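Local coordinates for beta-d-glucoside glucohydrolase (Hypocrea jecorina, PDB 3ZZ1), which probably hydrolyses terminal, non-reducing beta-D-glucosyl residues, releasing beta-D-glucose, as a secreted family 3 beta-glucosidase of cellulose breakdown, at residues K22-S33 / N45-Y54; N238-A247 / N264-A274. All blocks are in the same frame, centred on the assembly; numbering follows the deposited sequence.

Interaction 1 (K22-S33 / N45-Y54)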
# COMPACT_ATOMS: atom_id res chain seq x y z
N LYS A 22 25.76 28.43 -6.89
CA LYS A 22 25.47 29.73 -6.29
C LYS A 22 25.39 29.67 -4.77
O LYS A 22 25.20 30.69 -4.10
CB LYS A 22 24.17 30.29 -6.88
CG LYS A 22 24.18 30.45 -8.40
CD LYS A 22 22.80 30.74 -8.96
CE LYS A 22 22.35 32.16 -8.65
NZ LYS A 22 21.20 32.56 -9.51
N LEU A 23 25.56 28.48 -4.20
CA LEU A 23 25.38 28.29 -2.76
C LEU A 23 26.68 28.13 -1.97
O LEU A 23 27.69 27.68 -2.51
CB LEU A 23 24.46 27.09 -2.50
CG LEU A 23 23.09 27.07 -3.21
CD1 LEU A 23 22.35 25.77 -2.92
CD2 LEU A 23 22.22 28.28 -2.85
N ASN A 24 26.65 28.54 -0.70
CA ASN A 24 27.74 28.28 0.23
C ASN A 24 27.37 27.14 1.17
O ASN A 24 26.30 26.54 1.02
CB ASN A 24 28.17 29.55 0.99
CG ASN A 24 27.08 30.09 1.92
OD1 ASN A 24 26.26 29.35 2.45
ND2 ASN A 24 27.09 31.41 2.13
N LEU A 25 28.23 26.82 2.14
CA LEU A 25 28.01 25.66 3.00
C LEU A 25 26.75 25.78 3.87
O LEU A 25 26.01 24.80 4.02
CB LEU A 25 29.25 25.35 3.86
CG LEU A 25 29.22 24.13 4.79
CD1 LEU A 25 28.86 22.83 4.06
CD2 LEU A 25 30.55 23.97 5.52
N GLN A 26 26.51 26.97 4.42
CA GLN A 26 25.33 27.17 5.27
C GLN A 26 24.03 26.99 4.48
O GLN A 26 23.09 26.36 4.96
CB GLN A 26 25.37 28.53 5.97
CG GLN A 26 24.35 28.65 7.13
CD GLN A 26 24.39 27.46 8.11
OE1 GLN A 26 25.46 27.06 8.59
NE2 GLN A 26 23.22 26.90 8.40
N ASP A 27 24.01 27.53 3.26
CA ASP A 27 22.91 27.29 2.33
C ASP A 27 22.63 25.79 2.23
O ASP A 27 21.50 25.35 2.42
CB ASP A 27 23.26 27.82 0.94
CG ASP A 27 23.26 29.33 0.86
OD1 ASP A 27 22.37 29.97 1.45
OD2 ASP A 27 24.15 29.87 0.16
N LYS A 28 23.69 25.03 1.95
CA LYS A 28 23.61 23.59 1.69
C LYS A 28 23.18 22.81 2.93
O LYS A 28 22.38 21.88 2.83
CB LYS A 28 24.96 23.08 1.18
CG LYS A 28 25.33 23.61 -0.20
CD LYS A 28 26.82 23.47 -0.47
CE LYS A 28 27.22 24.20 -1.74
NZ LYS A 28 28.63 23.91 -2.11
N VAL A 29 23.72 23.20 4.08
CA VAL A 29 23.39 22.56 5.36
C VAL A 29 21.92 22.81 5.72
O VAL A 29 21.25 21.94 6.26
CB VAL A 29 24.36 23.00 6.49
CG1 VAL A 29 23.83 22.60 7.86
CG2 VAL A 29 25.74 22.40 6.26
N GLY A 30 21.43 24.01 5.40
CA GLY A 30 20.03 24.36 5.63
C GLY A 30 19.06 23.57 4.76
O GLY A 30 17.94 23.28 5.19
N ILE A 31 19.49 23.23 3.55
CA ILE A 31 18.68 22.45 2.61
C ILE A 31 18.51 20.99 3.05
O ILE A 31 17.45 20.39 2.85
CB ILE A 31 19.26 22.55 1.16
CG1 ILE A 31 19.11 23.99 0.63
CG2 ILE A 31 18.57 21.56 0.21
CD1 ILE A 31 19.75 24.24 -0.73
N VAL A 32 19.56 20.42 3.65
CA VAL A 32 19.56 19.00 4.02
C VAL A 32 19.15 18.73 5.47
O VAL A 32 18.92 17.58 5.84
CB VAL A 32 20.95 18.35 3.74
CG1 VAL A 32 21.41 18.65 2.32
CG2 VAL A 32 21.98 18.80 4.76
N SER A 33 19.05 19.79 6.28
CA SER A 33 18.78 19.64 7.71
C SER A 33 17.39 20.17 8.07
O SER A 33 17.10 21.36 7.88
CB SER A 33 19.84 20.37 8.54
OG SER A 33 21.15 20.06 8.09
N ASN A 45 10.22 20.35 7.78
CA ASN A 45 10.64 21.58 7.12
C ASN A 45 12.16 21.71 7.07
O ASN A 45 12.86 21.36 8.02
CB ASN A 45 10.07 22.81 7.83
CG ASN A 45 8.63 23.09 7.45
OD1 ASN A 45 8.33 23.56 6.35
ND2 ASN A 45 7.72 22.82 8.38
N THR A 46 12.67 22.24 5.95
CA THR A 46 14.10 22.57 5.86
C THR A 46 14.26 24.09 5.85
O THR A 46 13.26 24.81 5.93
CB THR A 46 14.76 21.94 4.60
OG1 THR A 46 14.10 22.39 3.42
CG2 THR A 46 14.68 20.43 4.66
N SER A 47 15.50 24.57 5.78
CA SER A 47 15.75 26.02 5.77
C SER A 47 15.79 26.58 4.34
O SER A 47 16.45 26.00 3.47
CB SER A 47 17.05 26.33 6.51
OG SER A 47 16.91 26.13 7.90
N PRO A 48 15.10 27.71 4.09
CA PRO A 48 15.06 28.27 2.74
C PRO A 48 16.42 28.78 2.24
O PRO A 48 17.28 29.18 3.04
CB PRO A 48 14.07 29.44 2.86
CG PRO A 48 14.09 29.81 4.31
CD PRO A 48 14.30 28.51 5.05
N ALA A 49 16.62 28.72 0.92
CA ALA A 49 17.80 29.29 0.29
C ALA A 49 17.36 30.31 -0.77
O ALA A 49 17.08 29.96 -1.92
CB ALA A 49 18.68 28.20 -0.32
N SER A 50 17.30 31.57 -0.35
CA SER A 50 16.77 32.66 -1.16
C SER A 50 17.60 32.95 -2.40
O SER A 50 17.08 33.47 -3.39
CB SER A 50 16.66 33.92 -0.30
OG SER A 50 17.94 34.28 0.20
N LYS A 51 18.89 32.62 -2.34
CA LYS A 51 19.81 32.84 -3.46
C LYS A 51 19.35 32.14 -4.74
O LYS A 51 19.68 32.58 -5.84
CB LYS A 51 21.22 32.38 -3.10
CG LYS A 51 21.94 33.28 -2.11
CD LYS A 51 23.23 32.63 -1.63
CE LYS A 51 23.65 33.18 -0.29
NZ LYS A 51 24.97 32.65 0.12
N ILE A 52 18.59 31.06 -4.58
CA ILE A 52 18.05 30.31 -5.71
C ILE A 52 16.52 30.20 -5.65
O ILE A 52 15.92 29.36 -6.32
CB ILE A 52 18.69 28.90 -5.83
CG1 ILE A 52 18.55 28.13 -4.51
CG2 ILE A 52 20.16 29.02 -6.24
CD1 ILE A 52 18.57 26.63 -4.68
N SER A 53 15.91 31.08 -4.84
CA SER A 53 14.45 31.12 -4.65
C SER A 53 13.88 29.78 -4.18
O SER A 53 12.76 29.40 -4.52
CB SER A 53 13.74 31.63 -5.92
OG SER A 53 14.10 32.97 -6.21
N TYR A 54 14.68 29.06 -3.39
CA TYR A 54 14.28 27.80 -2.81
C TYR A 54 13.57 28.06 -1.49
O TYR A 54 14.15 28.65 -0.58
CB TYR A 54 15.50 26.89 -2.60
CG TYR A 54 15.16 25.48 -2.19
CD1 TYR A 54 14.52 24.61 -3.08
CD2 TYR A 54 15.47 25.00 -0.92
CE1 TYR A 54 14.21 23.30 -2.71
CE2 TYR A 54 15.16 23.70 -0.55
CZ TYR A 54 14.53 22.86 -1.44
OH TYR A 54 14.22 21.57 -1.05
O HOH W 1 26.67 31.60 -2.08
O HOH W 2 19.51 26.90 3.26
O HOH W 3 20.41 31.43 0.08
O HOH W 4 15.21 20.97 1.34
O HOH W 5 18.10 23.74 8.39
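Ile-31 meets the ring of Tyr-54 obliquely, its CG1 lying 4.1 Å from CD2 of the tyrosine. In the plane of that ring, at its hydroxyl edge, sits a water bonded to Tyr-54 OH, Ile-31 O and Thr-46 OG1, while Trp-296 of helix 282-298 packs edge-to-face with the same ring. The other flat group is the carboxylate of Asp-27, whose OD2 is gripped twice. Lys-51 NZ approaches the syn lone pair of Asp-27 OD2 at 2.9 Å in a salt bridge. Asn-24 N donates to the anti lone pair of the same Asp-27 OD2 at 3.0 Å (N-H...O 174°). A water links OD1 to Lys-51 N. With CG beside the backbone N (chi1 -73°) and the rest of its chain extended, Lys-51 carries its ammonium from the loop to the carboxylate, crossing the aspartate at about a right angle; a second water joins NZ to Lys-22 O. With an alanine at Asp-27, the Lys-51 ammonium is likely to lose its counter-charge and Asn-24 N its acceptor. Beside Lys-51, Leu-23 CD2 rests on Ile-52 CG1 at 4.0 Å. At the far end Ser-47 N bonds to Gly-30 O at 2.8 Å, from above the carbonyl plane; a side chain on Gly-30 would press on Ser-47 CB, which its absence avoids. Asp-27 N returns a bond to Asn-24 OD1 (3.0 Å, 178°), completing a capping box at the N-terminus of helix 25-32, whose acidic member ties it to the loop between strands 44-45 and 58-60 of the N-terminal domain, which carries a G1 beta bulge.

Interaction 2 (N238-A247 / N264-A274)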
# COMPACT_ATOMS: atom_id res chain seq x y z
N ASN A 238 13.19 10.90 13.32
CA ASN A 238 14.24 10.58 14.31
C ASN A 238 14.80 9.16 14.12
O ASN A 238 15.12 8.48 15.09
CB ASN A 238 13.78 10.83 15.75
CG ASN A 238 14.95 10.94 16.74
OD1 ASN A 238 15.89 11.69 16.53
ND2 ASN A 238 14.87 10.18 17.84
N ALA A 239 14.90 8.73 12.87
CA ALA A 239 15.50 7.44 12.52
C ALA A 239 17.01 7.54 12.23
O ALA A 239 17.64 6.55 11.84
CB ALA A 239 14.76 6.82 11.33
N GLN A 240 17.57 8.74 12.41
CA GLN A 240 19.01 8.97 12.24
C GLN A 240 19.75 8.72 13.56
O GLN A 240 19.25 9.08 14.63
CB GLN A 240 19.25 10.40 11.76
CG GLN A 240 20.68 10.71 11.31
CD GLN A 240 20.84 12.14 10.83
OE1 GLN A 240 20.02 13.00 11.13
NE2 GLN A 240 21.90 12.40 10.06
N HIS A 241 20.93 8.11 13.48
CA HIS A 241 21.69 7.78 14.68
C HIS A 241 23.08 8.42 14.77
O HIS A 241 23.58 8.67 15.87
CB HIS A 241 21.76 6.25 14.87
CG HIS A 241 20.43 5.63 15.13
ND1 HIS A 241 19.96 5.38 16.41
CD2 HIS A 241 19.46 5.22 14.29
CE1 HIS A 241 18.75 4.85 16.33
NE2 HIS A 241 18.43 4.73 15.05
N THR A 242 23.70 8.70 13.62
CA THR A 242 25.00 9.38 13.60
C THR A 242 25.01 10.62 12.71
O THR A 242 24.21 10.73 11.78
CB THR A 242 26.14 8.47 13.09
OG1 THR A 242 25.85 8.06 11.75
CG2 THR A 242 26.35 7.25 14.00
N THR A 243 25.95 11.52 12.98
CA THR A 243 26.21 12.66 12.11
C THR A 243 26.96 12.21 10.85
O THR A 243 26.48 12.39 9.73
CB THR A 243 27.02 13.74 12.85
OG1 THR A 243 26.24 14.25 13.94
CG2 THR A 243 27.39 14.90 11.90
N VAL A 244 28.12 11.59 11.06
CA VAL A 244 29.08 11.30 10.00
C VAL A 244 28.77 10.05 9.15
O VAL A 244 28.74 10.14 7.92
CB VAL A 244 30.53 11.23 10.56
CG1 VAL A 244 31.51 10.76 9.51
CG2 VAL A 244 30.94 12.59 11.11
N GLN A 245 28.54 8.91 9.80
CA GLN A 245 28.27 7.66 9.08
C GLN A 245 27.01 7.74 8.19
O GLN A 245 27.03 7.27 7.05
CB GLN A 245 28.18 6.45 10.03
CG GLN A 245 28.11 5.11 9.27
CD GLN A 245 27.86 3.91 10.17
OE1 GLN A 245 28.53 3.72 11.18
NE2 GLN A 245 26.90 3.08 9.77
N SER A 246 25.94 8.33 8.73
CA SER A 246 24.69 8.48 7.97
C SER A 246 24.97 9.27 6.68
O SER A 246 24.66 8.81 5.58
CB SER A 246 23.59 9.12 8.82
OG SER A 246 23.88 10.48 9.12
N ALA A 247 25.59 10.44 6.84
CA ALA A 247 26.00 11.27 5.70
C ALA A 247 26.81 10.48 4.66
O ALA A 247 26.46 10.47 3.47
CB ALA A 247 26.80 12.48 6.20
N ASN A 264 19.16 15.39 19.91
CA ASN A 264 19.64 14.54 18.82
C ASN A 264 19.65 15.28 17.47
O ASN A 264 19.25 14.73 16.44
CB ASN A 264 18.80 13.24 18.75
CG ASN A 264 19.53 12.09 18.07
OD1 ASN A 264 20.76 12.00 18.10
ND2 ASN A 264 18.77 11.18 17.48
N ARG A 265 20.08 16.54 17.49
CA ARG A 265 20.26 17.32 16.27
C ARG A 265 21.60 16.94 15.64
O ARG A 265 22.63 17.57 15.89
CB ARG A 265 20.19 18.84 16.54
CG ARG A 265 20.06 19.69 15.27
CD ARG A 265 20.07 21.19 15.53
NE ARG A 265 18.87 21.66 16.24
CZ ARG A 265 17.72 21.99 15.65
NH1 ARG A 265 17.58 21.91 14.33
NH2 ARG A 265 16.70 22.40 16.39
N LEU A 266 21.56 15.89 14.82
CA LEU A 266 22.78 15.26 14.29
C LEU A 266 23.37 15.98 13.09
O LEU A 266 24.57 15.90 12.86
CB LEU A 266 22.53 13.79 13.97
CG LEU A 266 22.31 12.89 15.18
CD1 LEU A 266 21.64 11.60 14.77
CD2 LEU A 266 23.63 12.62 15.93
N TRP A 267 22.52 16.65 12.33
CA TRP A 267 23.01 17.52 11.27
C TRP A 267 22.88 18.98 11.71
O TRP A 267 23.11 19.27 12.89
CB TRP A 267 22.32 17.19 9.94
CG TRP A 267 22.90 15.96 9.27
CD1 TRP A 267 23.89 15.14 9.77
CD2 TRP A 267 22.52 15.39 8.01
NE1 TRP A 267 24.15 14.12 8.89
CE2 TRP A 267 23.33 14.25 7.80
CE3 TRP A 267 21.58 15.75 7.03
CZ2 TRP A 267 23.21 13.45 6.66
CZ3 TRP A 267 21.47 14.96 5.89
CH2 TRP A 267 22.28 13.83 5.71
N GLY A 268 22.52 19.88 10.81
CA GLY A 268 22.55 21.31 11.14
C GLY A 268 23.96 21.72 11.53
O GLY A 268 24.91 21.43 10.80
N PRO A 269 24.12 22.37 12.70
CA PRO A 269 25.45 22.80 13.14
C PRO A 269 26.45 21.65 13.23
O PRO A 269 27.63 21.84 12.91
CB PRO A 269 25.19 23.41 14.52
CG PRO A 269 23.74 23.80 14.51
CD PRO A 269 23.08 22.71 13.70
N ALA A 270 25.99 20.47 13.65
CA ALA A 270 26.85 19.29 13.74
C ALA A 270 27.35 18.83 12.36
O ALA A 270 28.49 18.38 12.24
CB ALA A 270 26.15 18.16 14.47
N LEU A 271 26.51 18.96 11.33
CA LEU A 271 26.93 18.66 9.96
C LEU A 271 27.94 19.70 9.47
O LEU A 271 28.96 19.34 8.87
CB LEU A 271 25.75 18.57 8.99
CG LEU A 271 26.08 18.20 7.54
CD1 LEU A 271 26.76 16.84 7.42
CD2 LEU A 271 24.84 18.24 6.66
N THR A 272 27.65 20.97 9.73
CA THR A 272 28.61 22.05 9.47
C THR A 272 29.96 21.72 10.11
O THR A 272 31.00 21.82 9.46
CB THR A 272 28.07 23.42 9.96
OG1 THR A 272 26.94 23.79 9.15
CG2 THR A 272 29.13 24.52 9.86
N ASN A 273 29.93 21.29 11.38
CA ASN A 273 31.13 20.90 12.11
C ASN A 273 31.84 19.68 11.53
O ASN A 273 33.07 19.63 11.50
CB ASN A 273 30.81 20.66 13.59
CG ASN A 273 30.46 21.95 14.33
OD1 ASN A 273 30.73 23.05 13.85
ND2 ASN A 273 29.85 21.81 15.51
N ALA A 274 31.06 18.70 11.06
CA ALA A 274 31.62 17.48 10.46
C ALA A 274 32.30 17.74 9.10
O ALA A 274 33.27 17.07 8.76
CB ALA A 274 30.54 16.40 10.32
O HOH W 6 16.88 13.84 15.20
O HOH W 7 21.93 9.35 18.22
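Thr-243 and Leu-266 bring the two backbones to within 4.8 Å, measured between their CA atoms, and each chain then leads into a helix. The second of these, 269-276, has Gly-268 at its N-cap position, and Val-244 CG2 touches Ala-274 CB between the two. Arg-265, at the centre of an inverse gamma turn, lies just before the close approach.

Thr-243 bonds with both its side chain and its backbone. Its OG1 donates to Leu-266 O at 2.6 Å, in the carbonyl plane and on a lone pair. Its own O receives Trp-267 NE1 at 3.0 Å, again on a lone pair and within the indole plane, so the bond fixes the ring at its edge. A chi1 of -63° sets OG1 beside the backbone N, facing Leu-266 O, and puts Thr-243 CG2 anti to that N, 3.8 Å from Ala-274 CB.

The contact ties the turn leading into helix 244-249 to the loop leading into helix 269-276, both after strand 232-235, the last of the sheet in this TIM-barrel-type N-terminal domain of family 3 glycoside hydrolases.

The indole is sandwiched. Leu-271 CD2 covers one face, and Gln-240 NE2 sits 3.1 Å above the other, offset toward the rim, with amide and ring planes 83° apart. That amide stands on edge because NE2 donates to Ser-246 OG at 2.9 Å and OE1 is held by Ser-254. Ala-247 CB abuts Trp-267 CZ2, while the Leu-266 and Gln-240 side chains slide past each other in opposite directions, CD1 of the leucine against CG of the glutamine.

Farther out, Asn-264 ND2 donates to Asn-238 OD1 at 3.1 Å, the two amide planes being nearly perpendicular. One water joins Asn-238 OD1 to Asn-264 O, and another links His-241 O with Asn-264 OD1.

Interaction 1 closes along the chain before interaction 2 opens, yet the two meet in space, their centres about 17 Å apart and on the same side of the chain's centre. Helix 25-32 and Ser-33 just after it form the bridge. One side of the helix receives the loop 45-54, and another lies against segment 264-274, where Val-29 packs on Thr-272; Ser-33 OG is 3.1 Å from Gly-268 N, a probable hydrogen bond. Val-32 also touches Trp-267 and Leu-271. Helix 282-298 borders both contacts, through Tyr-54 in the first and Ala-247 and Trp-267 in the second. Early and late parts of the N-terminal region are thereby packed together at one flank of the protein.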